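Local coordinates for bacteriocin immunity protein (PDB 4UHP), which binds the DNase of pyocin AP41 and so probably protects the producing cell from its own toxin, at residues E17-E20 / E21-N25; E35-M38 / D39-K43; S27-K30 / G31-E35. All blocks are in the same frame, centred on the assembly; numbering follows the deposited sequence.

Contact 1 of 3, residues E17-E20 / E21-N25; sequences EIIE and EFFKN
The carbonyl oxygen of Ile19 is the hub of this turn of chain, meeting the backbone of Phe22 and both phenylalanine rings. Phe22 N donates to Ile19 O at 2.9 Å with an N-H...O angle of 158°. The same oxygen lies at the edge of the Phe22 ring, near its plane, and also in the plane of the Phe23 ring, where CD1 of Phe23 comes within 3.5 Å of Ile19 O. Both rings reach back this way because each CG stands beside its own backbone N, chi1 -67° in Phe22 and -65° in Phe23.

The bonds on either side have the same i to i+3 spacing. Glu21 N reaches Ile18 O at 3.1 Å, and Phe23 N reaches Glu20 O at 3.0 Å. Glu20 O also receives a weak bond from Lys24 N, so two amides share it. Outside the backbone, Glu20 and Lys24 run side by side and point the same way, joined by a long salt bridge of 3.8 Å between Glu20 OE1 and Lys24 NZ; Lys26 gives Glu20 OE1 a second cationic partner. A water donates to both Glu17 O and Glu21 OE1, the latter at 2.8 Å, while Glu21 OE2 forms a salt bridge with Arg37.

The turn lies where helix 12-19 passes into the loop before helix 31-49. Phe23 packs on helix 68-81, Ile19 reaches both that helix and Phe45 of helix 31-49, and Phe22 lies against Met38, Leu41 and Val42 of helix 31-49 and also touches an aromatic side chain of the partner protein.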
ATOM      1  N   GLU D  17      -5.552  14.063 -13.734  1.00 34.67           N
ATOM      2  CA  GLU D  17      -5.281  12.931 -14.614  1.00 35.32           C
ATOM      3  C   GLU D  17      -4.328  11.927 -13.969  1.00 33.06           C
ATOM      4  O   GLU D  17      -4.518  10.714 -14.085  1.00 36.45           O
ATOM      5  CB  GLU D  17      -4.708  13.434 -15.942  1.00 43.25           C
ATOM      6  CG  GLU D  17      -4.256  12.347 -16.895  1.00 54.25           C
ATOM      7  CD  GLU D  17      -3.960  12.879 -18.283  1.00 60.16           C
ATOM      8  OE1 GLU D  17      -3.951  14.116 -18.457  1.00 61.10           O
ATOM      9  OE2 GLU D  17      -3.747  12.059 -19.202  1.00 63.90           O
ATOM     10  N   ILE D  18      -3.308  12.439 -13.288  1.00 25.83           N
ATOM     11  CA  ILE D  18      -2.349  11.596 -12.583  1.00 26.36           C
ATOM     12  C   ILE D  18      -2.987  10.932 -11.367  1.00 28.12           C
ATOM     13  O   ILE D  18      -2.776   9.743 -11.113  1.00 24.52           O
ATOM     14  CB  ILE D  18      -1.116  12.403 -12.127  1.00 28.48           C
ATOM     15  CG1 ILE D  18      -0.364  12.965 -13.334  1.00 31.86           C
ATOM     16  CG2 ILE D  18      -0.190  11.546 -11.282  1.00 27.19           C
ATOM     17  CD1 ILE D  18       0.869  13.752 -12.959  1.00 36.49           C
ATOM     18  N   ILE D  19      -3.770  11.706 -10.619  1.00 25.62           N
ATOM     19  CA  ILE D  19      -4.398  11.207  -9.401  1.00 23.64           C
ATOM     20  C   ILE D  19      -5.384  10.075  -9.697  1.00 24.71           C
ATOM     21  O   ILE D  19      -5.489   9.114  -8.932  1.00 18.23           O
ATOM     22  CB  ILE D  19      -5.123  12.334  -8.645  1.00 22.61           C
ATOM     23  CG1 ILE D  19      -4.156  13.484  -8.358  1.00 23.15           C
ATOM     24  CG2 ILE D  19      -5.708  11.814  -7.346  1.00 21.42           C
ATOM     25  CD1 ILE D  19      -2.917  13.051  -7.597  1.00 19.37           C
ATOM     26  N   GLU D  20      -6.087  10.179 -10.820  1.00 25.72           N
ATOM     27  CA  GLU D  20      -7.053   9.160 -11.217  1.00 29.23           C
ATOM     28  C   GLU D  20      -6.392   7.793 -11.393  1.00 30.05           C
ATOM     29  O   GLU D  20      -7.044   6.756 -11.276  1.00 23.03           O
ATOM     30  CB  GLU D  20      -7.760   9.574 -12.509  1.00 35.22           C
ATOM     31  CG  GLU D  20      -8.766  10.699 -12.326  1.00 42.03           C
ATOM     32  CD  GLU D  20      -9.297  11.235 -13.641  1.00 49.11           C
ATOM     33  OE1 GLU D  20      -8.666  10.982 -14.690  1.00 52.33           O
ATOM     34  OE2 GLU D  20     -10.341  11.920 -13.624  1.00 51.96           O
ATOM     35  N   GLU D  21      -5.092   7.799 -11.664  1.00 24.93           N
ATOM     36  CA  GLU D  21      -4.352   6.566 -11.894  1.00 29.24           C
ATOM     37  C   GLU D  21      -4.187   5.771 -10.594  1.00 23.87           C
ATOM     38  O   GLU D  21      -3.840   4.591 -10.616  1.00 26.99           O
ATOM     39  CB  GLU D  21      -2.990   6.881 -12.524  1.00 34.98           C
ATOM     40  CG  GLU D  21      -2.338   5.708 -13.239  1.00 41.63           C
ATOM     41  CD  GLU D  21      -1.394   6.141 -14.351  1.00 40.36           C
ATOM     42  OE1 GLU D  21      -1.453   7.319 -14.766  1.00 38.79           O
ATOM     43  OE2 GLU D  21      -0.590   5.302 -14.808  1.00 39.52           O
ATOM     44  N   PHE D  22      -4.454   6.420  -9.463  1.00 23.58           N
ATOM     45  CA  PHE D  22      -4.426   5.746  -8.168  1.00 23.16           C
ATOM     46  C   PHE D  22      -5.752   5.049  -7.862  1.00 29.19           C
ATOM     47  O   PHE D  22      -5.946   4.526  -6.764  1.00 27.73           O
ATOM     48  CB  PHE D  22      -4.091   6.742  -7.055  1.00 18.99           C
ATOM     49  CG  PHE D  22      -2.694   7.283  -7.130  1.00 22.90           C
ATOM     50  CD1 PHE D  22      -1.644   6.614  -6.528  1.00 25.24           C
ATOM     51  CD2 PHE D  22      -2.430   8.458  -7.812  1.00 28.94           C
ATOM     52  CE1 PHE D  22      -0.357   7.108  -6.601  1.00 29.42           C
ATOM     53  CE2 PHE D  22      -1.146   8.956  -7.888  1.00 32.00           C
ATOM     54  CZ  PHE D  22      -0.107   8.280  -7.282  1.00 31.19           C
ATOM     55  N   PHE D  23      -6.655   5.037  -8.837  1.00 22.83           N
ATOM     56  CA  PHE D  23      -7.972   4.435  -8.655  1.00 28.93           C
ATOM     57  C   PHE D  23      -8.333   3.505  -9.809  1.00 23.96           C
ATOM     58  O   PHE D  23      -9.219   2.665  -9.681  1.00 26.50           O
ATOM     59  CB  PHE D  23      -9.042   5.521  -8.512  1.00 26.88           C
ATOM     60  CG  PHE D  23      -8.889   6.364  -7.277  1.00 22.58           C
ATOM     61  CD1 PHE D  23      -8.045   7.462  -7.270  1.00 26.45           C
ATOM     62  CD2 PHE D  23      -9.597   6.063  -6.125  1.00 23.21           C
ATOM     63  CE1 PHE D  23      -7.902   8.241  -6.134  1.00 28.24           C
ATOM     64  CE2 PHE D  23      -9.462   6.839  -4.987  1.00 23.94           C
ATOM     65  CZ  PHE D  23      -8.610   7.929  -4.991  1.00 26.04           C
ATOM     66  N   LYS D  24      -7.651   3.674 -10.936  1.00 36.67           N
ATOM     67  CA  LYS D  24      -7.904   2.876 -12.131  1.00 36.08           C
ATOM     68  C   LYS D  24      -6.594   2.497 -12.804  1.00 35.18           C
ATOM     69  O   LYS D  24      -5.553   3.101 -12.542  1.00 34.69           O
ATOM     70  CB  LYS D  24      -8.794   3.638 -13.120  1.00 43.58           C
ATOM     71  CG  LYS D  24      -8.020   4.467 -14.137  1.00 51.98           C
ATOM     72  CD  LYS D  24      -8.957   5.179 -15.100  1.00 59.67           C
ATOM     73  CE  LYS D  24      -9.111   6.648 -14.739  1.00 60.96           C
ATOM     74  NZ  LYS D  24      -9.598   7.464 -15.887  1.00 64.06           N
ATOM     75  N   ASN D  25      -6.647   1.497 -13.676  1.00 34.97           N
ATOM     76  CA  ASN D  25      -5.466   1.082 -14.422  1.00 36.45           C
ATOM     77  C   ASN D  25      -5.372   1.793 -15.766  1.00 37.96           C
ATOM     78  O   ASN D  25      -5.648   1.203 -16.809  1.00 39.62           O
ATOM     79  CB  ASN D  25      -5.468  -0.433 -14.630  1.00 37.77           C
ATOM     80  CG  ASN D  25      -4.105  -0.967 -15.018  1.00 41.33           C
ATOM     81  OD1 ASN D  25      -3.202  -0.206 -15.368  1.00 44.74           O
ATOM     82  ND2 ASN D  25      -3.948  -2.284 -14.959  1.00 41.30           N
TER
HETATM   83  O   HOH W   1      -2.509   9.567 -15.973  1.00 37.84           O

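Contact 2 of 3, residues E35-M38 / D39-K43; sequences EKRM and DKLVK
Glu35 O accepts the shortest backbone bond here, from Asp39 N at 2.7 Å with an N-H...O angle of 156°. The carboxylate of Asp39 folds back toward the same carbonyl: its CG stands beside the backbone N (chi1 -76°), which brings OD1 of Asp39 to 2.8 Å from Glu35 O, two acceptors side by side. The Asp39 and Glu35 side chains slant across one another, their carboxylate planes 71° apart, with Glu35 CG 3.8 Å from Asp39 OD1. Such a gathering of negative charge would be expected to attract cations, and each carboxylate is salt-bridged outside this helix, to basic side chains of the partner protein. Lys36 NZ, 4.4 Å from Asp39 OD2, adds a positive charge nearby without forming a salt bridge.

Met38 bends at chi2 and chi3, curling so that SD lies 3.9 Å from Leu41 CD1 and CE of Met38 also touches that methyl. Leu41 CD1 in turn sits over one face of the Arg37 guanidinium, whose NE is paired with Glu21. Val42 N bonds to Met38 O at 2.9 Å, and Val42 CG2 rests against the same oxygen.

The i to i+4 bonds are those of a regular alpha-helix. Glu35 and Asp39 supply its acidic groups, and Met38 and Val42 add apolar contact with an aromatic side chain of the other protein, an arrangement consistent with recognition of basic side chains on the DNase.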
ATOM      1  N   GLU D  35       3.597  -1.627 -10.489  1.00 35.34           N
ATOM      2  CA  GLU D  35       3.981  -1.175  -9.159  1.00 33.79           C
ATOM      3  C   GLU D  35       5.087  -0.129  -9.216  1.00 31.15           C
ATOM      4  O   GLU D  35       5.067   0.841  -8.462  1.00 29.06           O
ATOM      5  CB  GLU D  35       4.421  -2.355  -8.293  1.00 33.35           C
ATOM      6  CG  GLU D  35       4.610  -1.989  -6.835  1.00 40.04           C
ATOM      7  CD  GLU D  35       4.496  -3.184  -5.915  1.00 40.51           C
ATOM      8  OE1 GLU D  35       4.595  -4.328  -6.408  1.00 44.95           O
ATOM      9  OE2 GLU D  35       4.297  -2.979  -4.700  1.00 36.40           O
ATOM     10  N   LYS D  36       6.050  -0.324 -10.111  1.00 32.58           N
ATOM     11  CA  LYS D  36       7.154   0.622 -10.234  1.00 36.61           C
ATOM     12  C   LYS D  36       6.688   1.946 -10.841  1.00 34.92           C
ATOM     13  O   LYS D  36       7.269   2.996 -10.568  1.00 38.25           O
ATOM     14  CB  LYS D  36       8.291   0.022 -11.063  1.00 43.99           C
ATOM     15  CG  LYS D  36       8.919  -1.214 -10.435  1.00 58.27           C
ATOM     16  CD  LYS D  36      10.437  -1.153 -10.474  1.00 69.09           C
ATOM     17  CE  LYS D  36      11.045  -1.640  -9.165  1.00 73.93           C
ATOM     18  NZ  LYS D  36      11.239  -0.529  -8.193  1.00 74.93           N
ATOM     19  N   ARG D  37       5.640   1.898 -11.658  1.00 30.51           N
ATOM     20  CA  ARG D  37       5.045   3.128 -12.168  1.00 32.25           C
ATOM     21  C   ARG D  37       4.311   3.866 -11.054  1.00 32.64           C
ATOM     22  O   ARG D  37       4.442   5.081 -10.913  1.00 26.96           O
ATOM     23  CB  ARG D  37       4.086   2.850 -13.329  1.00 33.94           C
ATOM     24  CG  ARG D  37       3.209   4.053 -13.664  1.00 35.71           C
ATOM     25  CD  ARG D  37       2.545   3.949 -15.025  1.00 36.77           C
ATOM     26  NE  ARG D  37       1.754   5.145 -15.302  1.00 38.93           N
ATOM     27  CZ  ARG D  37       2.246   6.264 -15.826  1.00 42.40           C
ATOM     28  NH1 ARG D  37       3.532   6.341 -16.144  1.00 47.27           N
ATOM     29  NH2 ARG D  37       1.454   7.305 -16.035  1.00 40.15           N
ATOM     30  N   MET D  38       3.539   3.131 -10.262  1.00 25.28           N
ATOM     31  CA  MET D  38       2.811   3.743  -9.158  1.00 23.29           C
ATOM     32  C   MET D  38       3.787   4.248  -8.095  1.00 28.99           C
ATOM     33  O   MET D  38       3.553   5.287  -7.476  1.00 27.04           O
ATOM     34  CB  MET D  38       1.806   2.758  -8.561  1.00 28.71           C
ATOM     35  CG  MET D  38       0.769   2.255  -9.558  1.00 23.79           C
ATOM     36  SD  MET D  38       0.015   3.574 -10.544  1.00 26.07           S
ATOM     37  CE  MET D  38      -0.757   4.560  -9.265  1.00 24.49           C
ATOM     38  N   ASP D  39       4.884   3.518  -7.896  1.00 25.67           N
ATOM     39  CA  ASP D  39       5.961   3.978  -7.022  1.00 26.93           C
ATOM     40  C   ASP D  39       6.448   5.355  -7.470  1.00 28.97           C
ATOM     41  O   ASP D  39       6.595   6.268  -6.658  1.00 26.68           O
ATOM     42  CB  ASP D  39       7.128   2.985  -7.018  1.00 30.05           C
ATOM     43  CG  ASP D  39       6.845   1.746  -6.180  1.00 30.85           C
ATOM     44  OD1 ASP D  39       5.677   1.533  -5.800  1.00 29.16           O
ATOM     45  OD2 ASP D  39       7.792   0.977  -5.909  1.00 34.61           O
ATOM     46  N   LYS D  40       6.681   5.493  -8.772  1.00 27.79           N
ATOM     47  CA  LYS D  40       7.153   6.748  -9.343  1.00 31.69           C
ATOM     48  C   LYS D  40       6.134   7.874  -9.173  1.00 28.68           C
ATOM     49  O   LYS D  40       6.501   9.014  -8.888  1.00 27.50           O
ATOM     50  CB  LYS D  40       7.480   6.571 -10.827  1.00 34.93           C
ATOM     51  CG  LYS D  40       7.983   7.840 -11.500  1.00 44.09           C
ATOM     52  CD  LYS D  40       8.036   7.699 -13.012  1.00 47.87           C
ATOM     53  CE  LYS D  40       8.439   9.010 -13.666  1.00 52.74           C
ATOM     54  NZ  LYS D  40       8.435   8.918 -15.152  1.00 60.50           N
ATOM     55  N   LEU D  41       4.858   7.548  -9.352  1.00 23.87           N
ATOM     56  CA  LEU D  41       3.797   8.549  -9.264  1.00 27.24           C
ATOM     57  C   LEU D  41       3.611   9.046  -7.834  1.00 23.49           C
ATOM     58  O   LEU D  41       3.395  10.237  -7.607  1.00 25.16           O
ATOM     59  CB  LEU D  41       2.480   7.985  -9.801  1.00 25.24           C
ATOM     60  CG  LEU D  41       2.432   7.664 -11.297  1.00 26.98           C
ATOM     61  CD1 LEU D  41       1.040   7.207 -11.698  1.00 29.64           C
ATOM     62  CD2 LEU D  41       2.866   8.866 -12.122  1.00 28.19           C
ATOM     63  N   VAL D  42       3.694   8.128  -6.875  1.00 22.73           N
ATOM     64  CA  VAL D  42       3.588   8.476  -5.461  1.00 27.22           C
ATOM     65  C   VAL D  42       4.681   9.447  -5.037  1.00 33.80           C
ATOM     66  O   VAL D  42       4.408  10.483  -4.432  1.00 37.78           O
ATOM     67  CB  VAL D  42       3.673   7.229  -4.555  1.00 27.99           C
ATOM     68  CG1 VAL D  42       3.925   7.639  -3.108  1.00 29.49           C
ATOM     69  CG2 VAL D  42       2.411   6.396  -4.667  1.00 24.98           C
ATOM     70  N   LYS D  43       5.926   9.105  -5.350  1.00 34.77           N
ATOM     71  CA  LYS D  43       7.050   9.916  -4.914  1.00 31.98           C
ATOM     72  C   LYS D  43       7.070  11.239  -5.665  1.00 28.23           C
ATOM     73  O   LYS D  43       7.524  12.250  -5.136  1.00 32.76           O
ATOM     74  CB  LYS D  43       8.366   9.155  -5.092  1.00 43.20           C
ATOM     75  CG  LYS D  43       8.420   7.853  -4.291  1.00 49.34           C
ATOM     76  CD  LYS D  43       7.779   8.036  -2.914  1.00 52.86           C
ATOM     77  CE  LYS D  43       8.175   6.942  -1.936  1.00 58.56           C
ATOM     78  NZ  LYS D  43       8.430   7.496  -0.577  1.00 61.96           N
TER

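Contact 3 of 3, residues S27-K30 / G31-E35; sequences SGLK and GSELE
The Glu33 carboxylate, the flat side-chain group of this contact, meets Leu29 through one oxygen, with OE1 of Glu33 4.0 Å from Leu29 CD2. The two side chains cross at about a right angle, and the other methyl, CD1 of Leu29, approaches Glu33 O at 3.8 Å. A water donates to the same carboxylate oxygen and accepts from Lys30 N at 2.6 Å, linking the side chain to the backbone of Lys30.

Lys30 O receives weak bonds from two amides, Glu33 N and Leu34 N, both at 3.4 Å; the second is the straighter, at 159°. The bonds lie near the start of helix 31-49, at Gly31, whose positive phi of 60° suits a residue without a side chain. Upstream, Ser27 OG accepts from Leu29 N at 3.3 Å in an ST turn.

Leu34 closes over the loop from the helix. Its CG, opposite the backbone N across the CA-CB bond (chi1 175°), lies beside Leu29 O, with CD2 of Leu34 3.3 Å from that oxygen, while CD1 touches Ser27 OG. Leu29 O takes a bond from Asn25 ND2, and Asn25 OD1 accepts from Gly28 N.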
ATOM      1  N   SER D  27      -2.603   2.984 -17.243  1.00 38.63           N
ATOM      2  CA  SER D  27      -1.418   2.577 -17.984  1.00 40.46           C
ATOM      3  C   SER D  27      -1.607   1.226 -18.660  1.00 40.23           C
ATOM      4  O   SER D  27      -1.065   0.984 -19.739  1.00 45.22           O
ATOM      5  CB  SER D  27      -0.208   2.528 -17.051  1.00 40.02           C
ATOM      6  OG  SER D  27      -0.420   1.602 -15.998  1.00 34.96           O
ATOM      7  N   GLY D  28      -2.376   0.350 -18.021  1.00 38.43           N
ATOM      8  CA  GLY D  28      -2.593  -0.993 -18.532  1.00 40.17           C
ATOM      9  C   GLY D  28      -1.519  -1.948 -18.048  1.00 46.09           C
ATOM     10  O   GLY D  28      -1.573  -3.153 -18.306  1.00 41.26           O
ATOM     11  N   LEU D  29      -0.539  -1.400 -17.337  1.00 37.81           N
ATOM     12  CA  LEU D  29       0.575  -2.185 -16.820  1.00 38.42           C
ATOM     13  C   LEU D  29       0.114  -3.159 -15.743  1.00 38.84           C
ATOM     14  O   LEU D  29      -0.885  -2.926 -15.061  1.00 36.33           O
ATOM     15  CB  LEU D  29       1.662  -1.264 -16.261  1.00 38.03           C
ATOM     16  CG  LEU D  29       2.255  -0.245 -17.234  1.00 40.04           C
ATOM     17  CD1 LEU D  29       3.289   0.623 -16.531  1.00 38.86           C
ATOM     18  CD2 LEU D  29       2.863  -0.946 -18.437  1.00 41.37           C
ATOM     19  N   LYS D  30       0.847  -4.257 -15.595  1.00 38.68           N
ATOM     20  CA  LYS D  30       0.505  -5.262 -14.599  1.00 40.13           C
ATOM     21  C   LYS D  30       1.727  -5.681 -13.791  1.00 43.70           C
ATOM     22  O   LYS D  30       2.865  -5.466 -14.210  1.00 48.69           O
ATOM     23  CB  LYS D  30      -0.130  -6.483 -15.272  1.00 39.10           C
ATOM     24  CG  LYS D  30      -1.474  -6.192 -15.927  1.00 44.43           C
ATOM     25  CD  LYS D  30      -2.039  -7.419 -16.623  1.00 52.10           C
ATOM     26  CE  LYS D  30      -1.171  -7.839 -17.796  1.00 52.00           C
ATOM     27  NZ  LYS D  30      -1.775  -8.970 -18.553  1.00 56.03           N
ATOM     28  N   GLY D  31       1.479  -6.269 -12.624  1.00 48.76           N
ATOM     29  CA  GLY D  31       2.532  -6.827 -11.797  1.00 44.60           C
ATOM     30  C   GLY D  31       3.584  -5.834 -11.339  1.00 44.39           C
ATOM     31  O   GLY D  31       3.265  -4.755 -10.837  1.00 37.89           O
ATOM     32  N   SER D  32       4.846  -6.210 -11.518  1.00 46.42           N
ATOM     33  CA  SER D  32       5.963  -5.402 -11.046  1.00 43.76           C
ATOM     34  C   SER D  32       6.099  -4.090 -11.812  1.00 39.60           C
ATOM     35  O   SER D  32       6.492  -3.078 -11.240  1.00 40.41           O
ATOM     36  CB  SER D  32       7.267  -6.198 -11.135  1.00 46.52           C
ATOM     37  OG  SER D  32       7.477  -6.701 -12.443  1.00 48.86           O
ATOM     38  N   GLU D  33       5.772  -4.104 -13.101  1.00 40.14           N
ATOM     39  CA  GLU D  33       5.881  -2.898 -13.919  1.00 39.75           C
ATOM     40  C   GLU D  33       4.853  -1.855 -13.509  1.00 40.04           C
ATOM     41  O   GLU D  33       5.133  -0.654 -13.522  1.00 38.77           O
ATOM     42  CB  GLU D  33       5.719  -3.230 -15.402  1.00 43.65           C
ATOM     43  CG  GLU D  33       6.922  -3.920 -16.011  1.00 52.51           C
ATOM     44  CD  GLU D  33       6.891  -3.910 -17.524  1.00 61.02           C
ATOM     45  OE1 GLU D  33       5.805  -3.681 -18.099  1.00 62.03           O
ATOM     46  OE2 GLU D  33       7.955  -4.127 -18.137  1.00 67.66           O
ATOM     47  N   LEU D  34       3.659  -2.318 -13.156  1.00 34.99           N
ATOM     48  CA  LEU D  34       2.612  -1.426 -12.685  1.00 35.95           C
ATOM     49  C   LEU D  34       3.028  -0.804 -11.362  1.00 34.62           C
ATOM     50  O   LEU D  34       2.855   0.395 -11.143  1.00 30.82           O
ATOM     51  CB  LEU D  34       1.288  -2.172 -12.531  1.00 33.02           C
ATOM     52  CG  LEU D  34       0.127  -1.370 -11.938  1.00 37.52           C
ATOM     53  CD1 LEU D  34      -0.174  -0.145 -12.789  1.00 29.62           C
ATOM     54  CD2 LEU D  34      -1.110  -2.242 -11.793  1.00 32.80           C
ATOM     55  N   GLU D  35       3.597  -1.627 -10.489  1.00 35.34           N
ATOM     56  CA  GLU D  35       3.981  -1.175  -9.159  1.00 33.79           C
ATOM     57  C   GLU D  35       5.087  -0.129  -9.216  1.00 31.15           C
ATOM     58  O   GLU D  35       5.067   0.841  -8.462  1.00 29.06           O
ATOM     59  CB  GLU D  35       4.421  -2.355  -8.293  1.00 33.35           C
ATOM     60  CG  GLU D  35       4.610  -1.989  -6.835  1.00 40.04           C
ATOM     61  CD  GLU D  35       4.496  -3.184  -5.915  1.00 40.51           C
ATOM     62  OE1 GLU D  35       4.595  -4.328  -6.408  1.00 44.95           O
ATOM     63  OE2 GLU D  35       4.297  -2.979  -4.700  1.00 36.40           O
TER
HETATM   64  O   HOH W   2       2.812  -4.649 -17.187  1.00 39.59           O

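How the contacts relate
Along the chain the order is contact 1, contact 3, contact 2. Contact 1 spans the end of helix 12-19 and the loop that follows; contact 3 runs from the loop onto helix 31-49, where contact 2 follows, the two sharing Glu35. The centres of contacts 1 and 2 are about 11 Å apart, those of 2 and 3 about 10 Å, and those of 1 and 3 about 13 Å. Arg37 ties contact 2 to the other two, and its packing against Ser27 and Leu29 holds the loop beside the helix it leads into. Residues from each contact touch the partner protein, so the region probably contributes to the surface that meets the DNase.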